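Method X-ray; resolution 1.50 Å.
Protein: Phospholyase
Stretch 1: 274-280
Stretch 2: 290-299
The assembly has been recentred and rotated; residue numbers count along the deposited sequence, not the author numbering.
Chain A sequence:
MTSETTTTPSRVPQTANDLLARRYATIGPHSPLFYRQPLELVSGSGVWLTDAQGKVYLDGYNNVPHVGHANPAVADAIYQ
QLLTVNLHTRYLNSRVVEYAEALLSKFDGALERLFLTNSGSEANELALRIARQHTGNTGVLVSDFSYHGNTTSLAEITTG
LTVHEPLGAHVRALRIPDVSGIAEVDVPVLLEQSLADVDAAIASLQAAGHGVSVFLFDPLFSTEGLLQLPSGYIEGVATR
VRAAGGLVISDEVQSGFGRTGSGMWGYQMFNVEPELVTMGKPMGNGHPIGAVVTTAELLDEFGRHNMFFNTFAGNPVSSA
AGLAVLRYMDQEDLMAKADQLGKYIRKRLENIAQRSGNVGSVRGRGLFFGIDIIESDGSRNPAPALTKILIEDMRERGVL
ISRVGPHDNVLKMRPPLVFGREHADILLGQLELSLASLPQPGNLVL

Stretch 1 274-280: PELVTMG
Stretch 2, residues 290-299: GAVVTTAELL

The two stretches pair as neighbouring antiparallel β-strands, joined by a backbone hydrogen-bond ladder and extended at one end by a threonine hydroxyl and a leucine from the helix that follows. The first strand, 276-279, and the strand that starts at Gly290 run at 166° between their N-to-C directions, and their axes approach to 4.6 Å. The register sets Val277 against Val293 (CA to CA 5.1 Å), Thr278 against Val292 (4.6 Å) and Met279 against Ala291 (5.4 Å), and brings Gly280 CA to 4.1 Å from Gly290 CA.

Two hydrogen-bonded pairs define the ladder. Val277 N donates to Val293 O at 2.9 Å (151°), and Val293 N returns the bond to Val277 O at 2.9 Å (164°). Next along, Ala291 N reaches Met279 O at 3.2 Å (157°), whereas the bond from Met279 N to Ala291 O, 3.1 Å at 135°, is weak. At the intervening pair, CA-H groups face carbonyls: Thr278 CA lies 3.3 Å from Ala291 O, and Val292 CA 3.3 Å from Val277 O. Backbone angles are extended: -131/124 at Val277, -110/155 at Thr278 and -155/166 at Met279, with -159/157, -119/118 and -99/132 for Ala291, Val292 and Val293.

Side chains alternate between the sheet faces. Val277, Met279, Ala291 and Val293 share one. Both valines are t, with their CB atoms 4.4 Å apart; β-branching suits these extended positions. Met279 adopts p, t, p (63°, -165°, 61°), placing its CG 3.8 Å from Ala291 CB and its CE 4.0 Å from Val293 CG2, so one flexible chain covers the small alanine and reaches the valine diagonally across. The other face carries Leu276 (m, t), Thr278 (p), Val292 (t) and Thr294 (t). Here Leu276 CD2 packs 3.8 Å from Val292 CG1; Thr278 OG1 is hydrogen-bonded elsewhere in the structure, which satisfies a buried hydroxyl.

At Gly290 (-142/177), an ideal CB would sit a tight 3.0 Å from Met279 O, so the absence of a side chain relieves crowding there.

Beyond the ladder, Thr294 OG1 donates to Glu275 O at 2.8 Å, tying its buried hydroxyl to the loop residue before the first strand. Thr295 (-88/161, chi1 69°) caps the helix beginning at Ala296: its OG1 accepts from Leu298 N at 3.1 Å. Leu298 (m, t), its CA-to-CB bond toward the first stretch, sets CD1 3.8 Å from Glu275 CB. Glu275 (-76/-28; m, p, chi3 -23°) leads its carboxylate away. Altogether the contact buries 508 Å², both sides summed.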

# COMPACT_ATOMS: atom_id res chain seq x y z
N PRO A 274 24.00 0.59 -2.63
CA PRO A 274 22.90 0.64 -3.60
C PRO A 274 22.41 2.03 -3.93
O PRO A 274 22.48 2.96 -3.09
CB PRO A 274 21.77 -0.16 -2.89
CG PRO A 274 22.35 -0.72 -1.73
CD PRO A 274 23.58 0.05 -1.33
N GLU A 275 21.82 2.20 -5.13
CA GLU A 275 21.16 3.41 -5.54
C GLU A 275 19.75 3.59 -4.90
O GLU A 275 19.25 4.70 -4.78
CB GLU A 275 21.03 3.60 -7.04
CG GLU A 275 22.36 3.70 -7.77
CD GLU A 275 22.94 2.38 -8.23
OE1 GLU A 275 22.64 1.26 -7.72
OE2 GLU A 275 23.83 2.41 -9.19
N LEU A 276 19.14 2.42 -4.59
CA LEU A 276 17.75 2.38 -4.08
C LEU A 276 17.71 1.32 -2.97
O LEU A 276 18.30 0.23 -3.08
CB LEU A 276 16.80 1.84 -5.22
CG LEU A 276 16.57 2.87 -6.40
CD1 LEU A 276 16.26 2.14 -7.74
CD2 LEU A 276 15.50 3.86 -6.03
N VAL A 277 17.01 1.72 -1.88
CA VAL A 277 16.83 0.84 -0.66
C VAL A 277 15.35 0.85 -0.30
O VAL A 277 14.76 1.91 -0.16
CB VAL A 277 17.71 1.31 0.55
CG1 VAL A 277 17.50 0.37 1.71
CG2 VAL A 277 19.16 1.38 0.17
N THR A 278 14.76 -0.35 -0.23
CA THR A 278 13.30 -0.45 0.11
C THR A 278 13.16 -1.08 1.51
O THR A 278 13.98 -1.84 1.99
CB THR A 278 12.55 -1.28 -0.96
OG1 THR A 278 13.14 -2.57 -1.02
CG2 THR A 278 12.63 -0.62 -2.34
N MET A 279 12.04 -0.77 2.16
CA MET A 279 11.81 -1.20 3.56
C MET A 279 10.29 -1.26 3.80
O MET A 279 9.45 -0.70 3.07
CB MET A 279 12.57 -0.32 4.51
CG MET A 279 12.11 1.04 4.47
SD MET A 279 13.30 2.26 5.30
CE MET A 279 14.56 2.19 4.55
N GLY A 280 9.94 -1.93 4.92
CA GLY A 280 8.54 -2.12 5.33
C GLY A 280 8.58 -2.86 6.68
O GLY A 280 9.30 -2.46 7.61
N GLY A 290 5.96 1.87 4.56
CA GLY A 290 7.12 1.46 3.82
C GLY A 290 7.88 2.69 3.32
O GLY A 290 7.50 3.82 3.56
N ALA A 291 9.01 2.43 2.67
CA ALA A 291 9.82 3.55 2.07
C ALA A 291 10.73 3.07 0.97
O ALA A 291 11.19 1.93 0.96
CB ALA A 291 10.66 4.28 3.16
N VAL A 292 11.09 4.04 0.08
CA VAL A 292 12.21 3.92 -0.87
C VAL A 292 13.20 5.08 -0.49
O VAL A 292 12.84 6.28 -0.52
CB VAL A 292 11.73 4.14 -2.31
CG1 VAL A 292 12.96 4.06 -3.25
CG2 VAL A 292 10.65 3.18 -2.71
N VAL A 293 14.42 4.74 -0.10
CA VAL A 293 15.53 5.71 0.14
C VAL A 293 16.45 5.71 -1.10
O VAL A 293 16.76 4.64 -1.67
CB VAL A 293 16.26 5.40 1.48
CG1 VAL A 293 17.61 6.16 1.57
CG2 VAL A 293 15.35 5.65 2.67
N THR A 294 16.80 6.91 -1.59
CA THR A 294 17.51 7.03 -2.87
C THR A 294 18.39 8.29 -2.88
O THR A 294 18.57 8.96 -1.82
CB THR A 294 16.56 6.86 -4.06
OG1 THR A 294 17.32 6.63 -5.30
CG2 THR A 294 15.64 8.06 -4.25
N THR A 295 18.99 8.56 -4.06
CA THR A 295 19.86 9.70 -4.23
C THR A 295 19.05 10.95 -4.63
O THR A 295 17.92 10.93 -5.12
CB THR A 295 20.90 9.39 -5.33
OG1 THR A 295 20.23 9.33 -6.62
CG2 THR A 295 21.64 8.17 -5.08
N ALA A 296 19.66 12.12 -4.43
CA ALA A 296 19.08 13.37 -4.90
C ALA A 296 18.84 13.41 -6.41
O ALA A 296 17.74 13.83 -6.83
CB ALA A 296 19.98 14.54 -4.51
N GLU A 297 19.77 12.95 -7.21
CA GLU A 297 19.58 12.91 -8.63
C GLU A 297 18.37 12.07 -9.06
O GLU A 297 17.58 12.48 -9.87
CB GLU A 297 20.86 12.38 -9.28
CG GLU A 297 20.75 11.93 -10.75
CD GLU A 297 21.91 11.02 -11.18
OE1 GLU A 297 23.03 11.59 -11.34
OE2 GLU A 297 21.71 9.77 -11.29
N LEU A 298 18.23 10.86 -8.46
CA LEU A 298 17.14 9.96 -8.82
C LEU A 298 15.78 10.54 -8.39
O LEU A 298 14.77 10.44 -9.17
CB LEU A 298 17.33 8.50 -8.29
CG LEU A 298 18.48 7.74 -9.04
CD1 LEU A 298 18.87 6.42 -8.40
CD2 LEU A 298 18.20 7.46 -10.53
N LEU A 299 15.69 11.01 -7.12
CA LEU A 299 14.39 11.59 -6.67
C LEU A 299 13.99 12.80 -7.54
O LEU A 299 12.84 12.97 -7.91
CB LEU A 299 14.42 11.89 -5.15
CG LEU A 299 13.10 12.57 -4.63
CD1 LEU A 299 12.66 12.03 -3.29
CD2 LEU A 299 13.23 14.11 -4.60